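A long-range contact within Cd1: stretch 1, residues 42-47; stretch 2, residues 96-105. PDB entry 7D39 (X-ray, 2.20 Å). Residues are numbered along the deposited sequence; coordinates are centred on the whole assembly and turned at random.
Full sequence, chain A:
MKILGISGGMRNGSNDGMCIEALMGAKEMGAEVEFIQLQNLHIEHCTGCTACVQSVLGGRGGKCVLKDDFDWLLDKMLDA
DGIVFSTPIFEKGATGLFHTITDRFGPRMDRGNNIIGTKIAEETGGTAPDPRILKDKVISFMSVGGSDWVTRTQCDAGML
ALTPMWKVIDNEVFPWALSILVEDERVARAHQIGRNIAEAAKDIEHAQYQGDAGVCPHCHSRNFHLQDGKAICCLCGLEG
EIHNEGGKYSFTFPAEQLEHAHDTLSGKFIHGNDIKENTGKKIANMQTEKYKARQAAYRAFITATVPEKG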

ATOM      1  N   HIS A  42     -18.634  -2.531  -5.126  1.00 25.84           N
ATOM      2  CA  HIS A  42     -18.624  -3.953  -4.815  1.00 21.64           C
ATOM      3  C   HIS A  42     -17.250  -4.482  -5.187  1.00 24.38           C
ATOM      4  O   HIS A  42     -16.870  -4.482  -6.364  1.00 28.32           O
ATOM      5  CB  HIS A  42     -19.723  -4.717  -5.550  1.00 30.45           C
ATOM      6  CG  HIS A  42     -19.629  -6.197  -5.355  1.00 44.89           C
ATOM      7  ND1 HIS A  42     -19.393  -7.071  -6.393  1.00 53.77           N
ATOM      8  CD2 HIS A  42     -19.691  -6.952  -4.232  1.00 45.16           C
ATOM      9  CE1 HIS A  42     -19.338  -8.305  -5.921  1.00 47.39           C
ATOM     10  NE2 HIS A  42     -19.507  -8.258  -4.611  1.00 45.70           N
ATOM     11  N   ILE A  43     -16.505  -4.923  -4.181  1.00 18.51           N
ATOM     12  CA  ILE A  43     -15.154  -5.421  -4.372  1.00 25.04           C
ATOM     13  C   ILE A  43     -15.041  -6.754  -3.644  1.00 28.20           C
ATOM     14  O   ILE A  43     -15.235  -6.816  -2.425  1.00 26.58           O
ATOM     15  CB  ILE A  43     -14.107  -4.411  -3.869  1.00 28.92           C
ATOM     16  CG1 ILE A  43     -14.201  -3.134  -4.693  1.00 21.62           C
ATOM     17  CG2 ILE A  43     -12.716  -4.963  -3.992  1.00 25.95           C
ATOM     18  CD1 ILE A  43     -13.431  -2.011  -4.124  1.00 24.31           C
ATOM     19  N   GLU A  44     -14.743  -7.813  -4.393  1.00 26.11           N
ATOM     20  CA  GLU A  44     -14.597  -9.158  -3.846  1.00 19.30           C
ATOM     21  C   GLU A  44     -13.188  -9.376  -3.313  1.00 23.63           C
ATOM     22  O   GLU A  44     -12.227  -8.745  -3.766  1.00 17.62           O
ATOM     23  CB  GLU A  44     -14.876 -10.213  -4.920  1.00 22.85           C
ATOM     24  CG  GLU A  44     -16.282 -10.211  -5.473  1.00 33.47           C
ATOM     25  CD  GLU A  44     -17.226 -11.031  -4.636  1.00 54.46           C
ATOM     26  OE1 GLU A  44     -18.190 -10.461  -4.083  1.00 63.51           O
ATOM     27  OE2 GLU A  44     -16.997 -12.251  -4.520  1.00 63.39           O
ATOM     28  N   HIS A  45     -13.072 -10.304  -2.360  1.00 20.49           N
ATOM     29  CA  HIS A  45     -11.769 -10.671  -1.819  1.00 17.35           C
ATOM     30  C   HIS A  45     -10.895 -11.315  -2.892  1.00 25.21           C
ATOM     31  O   HIS A  45     -11.378 -11.989  -3.803  1.00 28.47           O
ATOM     32  CB  HIS A  45     -11.920 -11.660  -0.651  1.00 17.02           C
ATOM     33  CG  HIS A  45     -12.595 -11.087   0.557  1.00 16.82           C
ATOM     34  ND1 HIS A  45     -11.902 -10.485   1.580  1.00 24.90           N
ATOM     35  CD2 HIS A  45     -13.900 -11.035   0.909  1.00 16.91           C
ATOM     36  CE1 HIS A  45     -12.750 -10.072   2.505  1.00 18.82           C
ATOM     37  NE2 HIS A  45     -13.968 -10.395   2.123  1.00 20.65           N
ATOM     38  N   CYS A  46      -9.589 -11.133  -2.758  1.00 22.92           N
ATOM     39  CA  CYS A  46      -8.637 -11.826  -3.621  1.00 27.54           C
ATOM     40  C   CYS A  46      -8.708 -13.330  -3.356  1.00 33.61           C
ATOM     41  O   CYS A  46      -8.599 -13.776  -2.206  1.00 35.83           O
ATOM     42  CB  CYS A  46      -7.224 -11.290  -3.378  1.00 25.25           C
ATOM     43  SG  CYS A  46      -5.857 -12.175  -4.205  1.00 34.43           S
ATOM     44  N   THR A  47      -8.908 -14.113  -4.404  1.00 34.32           N
ATOM     45  CA  THR A  47      -8.926 -15.561  -4.228  1.00 45.67           C
ATOM     46  C   THR A  47      -7.498 -16.107  -4.288  1.00 49.72           C
ATOM     47  O   THR A  47      -7.139 -17.020  -3.546  1.00 52.21           O
ATOM     48  CB  THR A  47      -9.794 -16.273  -5.291  1.00 37.56           C
ATOM     49  OG1 THR A  47      -9.145 -16.207  -6.561  1.00 32.17           O
ATOM     50  CG2 THR A  47     -11.186 -15.632  -5.380  1.00 32.16           C
TER
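Stretch 2, residues 96-105: GLFHTITDRF

Stretch 2 is helical from its first residue, and its backbone closes the usual i to i+4 ladder: Thr 100 N donates to Gly 96 O at 2.8 Å, Asp 103 N to His 99 O at 2.8 Å and Arg 104 N to Thr 100 O at 2.9 Å. Stretch 1 has no regular helix or strand, yet its phi/psi values from Ile 43 to Cys 46 (-131/119, -85/155, -65/150, -65/126) are all extended. The extended strip passes obliquely across one side of the helix. The closest CA pairs set the register, with His 45 CA 5.7 Å from Thr 100 CA and Cys 46 CA 6.0 Å from Arg 104 CA; between these two pairs, one residue of the strip goes with four of the helix, and both numberings rise together.

The helix meets the strip through Leu 97, Thr 100, Asp 103 and Arg 104, the three-and-four spacing that keeps positions on one side. Phe 98, His 99, Thr 102 and Phe 105 are out of reach. On the strip, Ile 43 and Cys 46 point toward the helix, Glu 44 points sideways and His 45 away. Ile 43 supplies the greasy end: its CB lies 4.1 Å from Leu 97 CD1, and its CG2 is 4.2 Å from Thr 100 CG2 and 3.7 Å from Arg 104 NH1. The Leu 97 CA-to-CB bond is sideways, but its t, p rotamer brings the tip nearer.

Arg 104 provides a direct hydrogen bond between the stretches. Its side chain reaches back along the strip, so that NH1 donates to Glu 44 O at 2.9 Å; the oxygen sits at the guanidinium edge, near its plane, where an N-H can address it. The acceptor is backbone, so the bond does not use the carboxylate of Glu 44, whose end leads away and whose OE1 instead accepts a weak bond of 2.6 Å from His 42 NE2. The methyl of Thr 100 packs beside the same carbonyl, with CG2 3.4 Å from Glu 44 O.

At Cys 46 the packing is close: CB lies 3.6 Å from Asp 103 CB and 3.8 Å from Arg 104 CG. A water completes this corner, accepting from Cys 46 N at 2.8 Å, donating to Asp 103 OD2 at 2.9 Å and bonding Thr 100 OG1 at 2.9 Å. It links the Cys 46 amide to two helix side chains one turn apart. The rule is economical: aliphatic atoms of Ile 43, Leu 97 and Thr 100 pack together, while one arginine and one water serve the strip's polar backbone.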

ATOM      1  N   GLY A  96     -10.336  -4.548   6.531  1.00 17.23           N
ATOM      2  CA  GLY A  96     -10.212  -5.706   5.666  1.00 16.23           C
ATOM      3  C   GLY A  96     -10.262  -5.323   4.203  1.00 22.16           C
ATOM      4  O   GLY A  96      -9.497  -5.838   3.386  1.00 21.11           O
ATOM      5  N   LEU A  97     -11.158  -4.393   3.857  1.00 17.62           N
ATOM      6  CA  LEU A  97     -11.295  -3.965   2.471  1.00 16.53           C
ATOM      7  C   LEU A  97     -10.018  -3.300   1.963  1.00 19.03           C
ATOM      8  O   LEU A  97      -9.593  -3.539   0.830  1.00 20.18           O
ATOM      9  CB  LEU A  97     -12.485  -3.012   2.341  1.00 18.78           C
ATOM     10  CG  LEU A  97     -12.664  -2.467   0.924  1.00 23.67           C
ATOM     11  CD1 LEU A  97     -12.860  -3.606  -0.074  1.00 18.02           C
ATOM     12  CD2 LEU A  97     -13.830  -1.489   0.866  1.00 18.99           C
ATOM     13  N   PHE A  98      -9.403  -2.456   2.788  1.00 16.72           N
ATOM     14  CA  PHE A  98      -8.105  -1.901   2.444  1.00 16.94           C
ATOM     15  C   PHE A  98      -7.083  -3.009   2.186  1.00 18.66           C
ATOM     16  O   PHE A  98      -6.283  -2.926   1.243  1.00 18.46           O
ATOM     17  CB  PHE A  98      -7.627  -0.972   3.566  1.00 17.07           C
ATOM     18  CG  PHE A  98      -6.457  -0.121   3.178  1.00 17.43           C
ATOM     19  CD1 PHE A  98      -5.173  -0.637   3.173  1.00 17.56           C
ATOM     20  CD2 PHE A  98      -6.643   1.202   2.808  1.00 17.73           C
ATOM     21  CE1 PHE A  98      -4.109   0.147   2.795  1.00 21.94           C
ATOM     22  CE2 PHE A  98      -5.585   1.986   2.418  1.00 18.15           C
ATOM     23  CZ  PHE A  98      -4.317   1.467   2.414  1.00 18.29           C
ATOM     24  N   HIS A  99      -7.078  -4.043   3.021  1.00 18.50           N
ATOM     25  CA  HIS A  99      -6.176  -5.176   2.778  1.00 16.75           C
ATOM     26  C   HIS A  99      -6.513  -5.911   1.486  1.00 16.75           C
ATOM     27  O   HIS A  99      -5.612  -6.409   0.813  1.00 19.94           O
ATOM     28  CB  HIS A  99      -6.217  -6.152   3.941  1.00 16.61           C
ATOM     29  CG  HIS A  99      -5.471  -5.679   5.145  1.00 16.76           C
ATOM     30  ND1 HIS A  99      -6.081  -5.032   6.195  1.00 20.52           N
ATOM     31  CD2 HIS A  99      -4.163  -5.771   5.474  1.00 17.03           C
ATOM     32  CE1 HIS A  99      -5.180  -4.738   7.115  1.00 16.97           C
ATOM     33  NE2 HIS A  99      -4.007  -5.169   6.697  1.00 19.95           N
ATOM     34  N   THR A 100      -7.795  -5.990   1.127  1.00 21.05           N
ATOM     35  CA  THR A 100      -8.192  -6.634  -0.123  1.00 16.75           C
ATOM     36  C   THR A 100      -7.732  -5.828  -1.328  1.00 24.10           C
ATOM     37  O   THR A 100      -7.215  -6.394  -2.294  1.00 20.23           O
ATOM     38  CB  THR A 100      -9.703  -6.825  -0.146  1.00 16.69           C
ATOM     39  OG1 THR A 100     -10.030  -7.877   0.743  1.00 18.57           O
ATOM     40  CG2 THR A 100     -10.201  -7.204  -1.526  1.00 16.94           C
ATOM     41  N   ILE A 101      -7.896  -4.503  -1.278  1.00 17.12           N
ATOM     42  CA  ILE A 101      -7.369  -3.655  -2.339  1.00 17.46           C
ATOM     43  C   ILE A 101      -5.866  -3.860  -2.483  1.00 21.08           C
ATOM     44  O   ILE A 101      -5.338  -3.938  -3.598  1.00 22.64           O
ATOM     45  CB  ILE A 101      -7.733  -2.179  -2.071  1.00 18.95           C
ATOM     46  CG1 ILE A 101      -9.233  -1.973  -2.303  1.00 17.59           C
ATOM     47  CG2 ILE A 101      -6.913  -1.237  -2.955  1.00 18.02           C
ATOM     48  CD1 ILE A 101      -9.790  -0.695  -1.686  1.00 17.66           C
ATOM     49  N   THR A 102      -5.155  -3.969  -1.358  1.00 17.81           N
ATOM     50  CA  THR A 102      -3.725  -4.251  -1.421  1.00 19.80           C
ATOM     51  C   THR A 102      -3.456  -5.621  -2.059  1.00 19.42           C
ATOM     52  O   THR A 102      -2.605  -5.749  -2.940  1.00 20.86           O
ATOM     53  CB  THR A 102      -3.103  -4.165  -0.017  1.00 19.21           C
ATOM     54  OG1 THR A 102      -3.308  -2.860   0.546  1.00 17.78           O
ATOM     55  CG2 THR A 102      -1.619  -4.417  -0.082  1.00 18.07           C
ATOM     56  N   ASP A 103      -4.165  -6.664  -1.617  1.00 21.26           N
ATOM     57  CA  ASP A 103      -3.994  -7.974  -2.242  1.00 20.91           C
ATOM     58  C   ASP A 103      -4.168  -7.874  -3.742  1.00 23.46           C
ATOM     59  O   ASP A 103      -3.427  -8.497  -4.506  1.00 25.20           O
ATOM     60  CB  ASP A 103      -5.006  -8.993  -1.704  1.00 23.07           C
ATOM     61  CG  ASP A 103      -4.905  -9.215  -0.199  1.00 23.36           C
ATOM     62  OD1 ASP A 103      -3.866  -8.870   0.408  1.00 17.67           O
ATOM     63  OD2 ASP A 103      -5.886  -9.751   0.364  1.00 22.37           O
ATOM     64  N   ARG A 104      -5.146  -7.097  -4.187  1.00 20.62           N
ATOM     65  CA  ARG A 104      -5.500  -7.116  -5.591  1.00 19.24           C
ATOM     66  C   ARG A 104      -4.672  -6.155  -6.425  1.00 29.48           C
ATOM     67  O   ARG A 104      -4.752  -6.213  -7.654  1.00 29.37           O
ATOM     68  CB  ARG A 104      -6.997  -6.844  -5.734  1.00 26.39           C
ATOM     69  CG  ARG A 104      -7.730  -8.086  -5.271  1.00 31.72           C
ATOM     70  CD  ARG A 104      -9.176  -8.056  -5.513  1.00 31.95           C
ATOM     71  NE  ARG A 104      -9.528  -8.040  -6.922  1.00 26.23           N
ATOM     72  CZ  ARG A 104     -10.777  -7.829  -7.317  1.00 19.99           C
ATOM     73  NH1 ARG A 104     -11.709  -7.632  -6.404  1.00 22.59           N
ATOM     74  NH2 ARG A 104     -11.094  -7.809  -8.600  1.00 21.05           N
ATOM     75  N   PHE A 105      -3.877  -5.291  -5.794  1.00 25.35           N
ATOM     76  CA  PHE A 105      -2.883  -4.531  -6.540  1.00 29.97           C
ATOM     77  C   PHE A 105      -1.786  -5.441  -7.079  1.00 30.89           C
ATOM     78  O   PHE A 105      -1.201  -5.148  -8.124  1.00 27.96           O
ATOM     79  CB  PHE A 105      -2.263  -3.442  -5.656  1.00 19.30           C
ATOM     80  CG  PHE A 105      -2.854  -2.069  -5.859  1.00 26.26           C
ATOM     81  CD1 PHE A 105      -4.229  -1.892  -5.971  1.00 20.76           C
ATOM     82  CD2 PHE A 105      -2.035  -0.949  -5.921  1.00 23.48           C
ATOM     83  CE1 PHE A 105      -4.768  -0.612  -6.154  1.00 21.11           C
ATOM     84  CE2 PHE A 105      -2.566   0.321  -6.108  1.00 24.13           C
ATOM     85  CZ  PHE A 105      -3.939   0.491  -6.216  1.00 22.55           C
TER
HETATM   86  O   HOH W   1      -8.629 -10.089  -0.401  1.00 27.69           O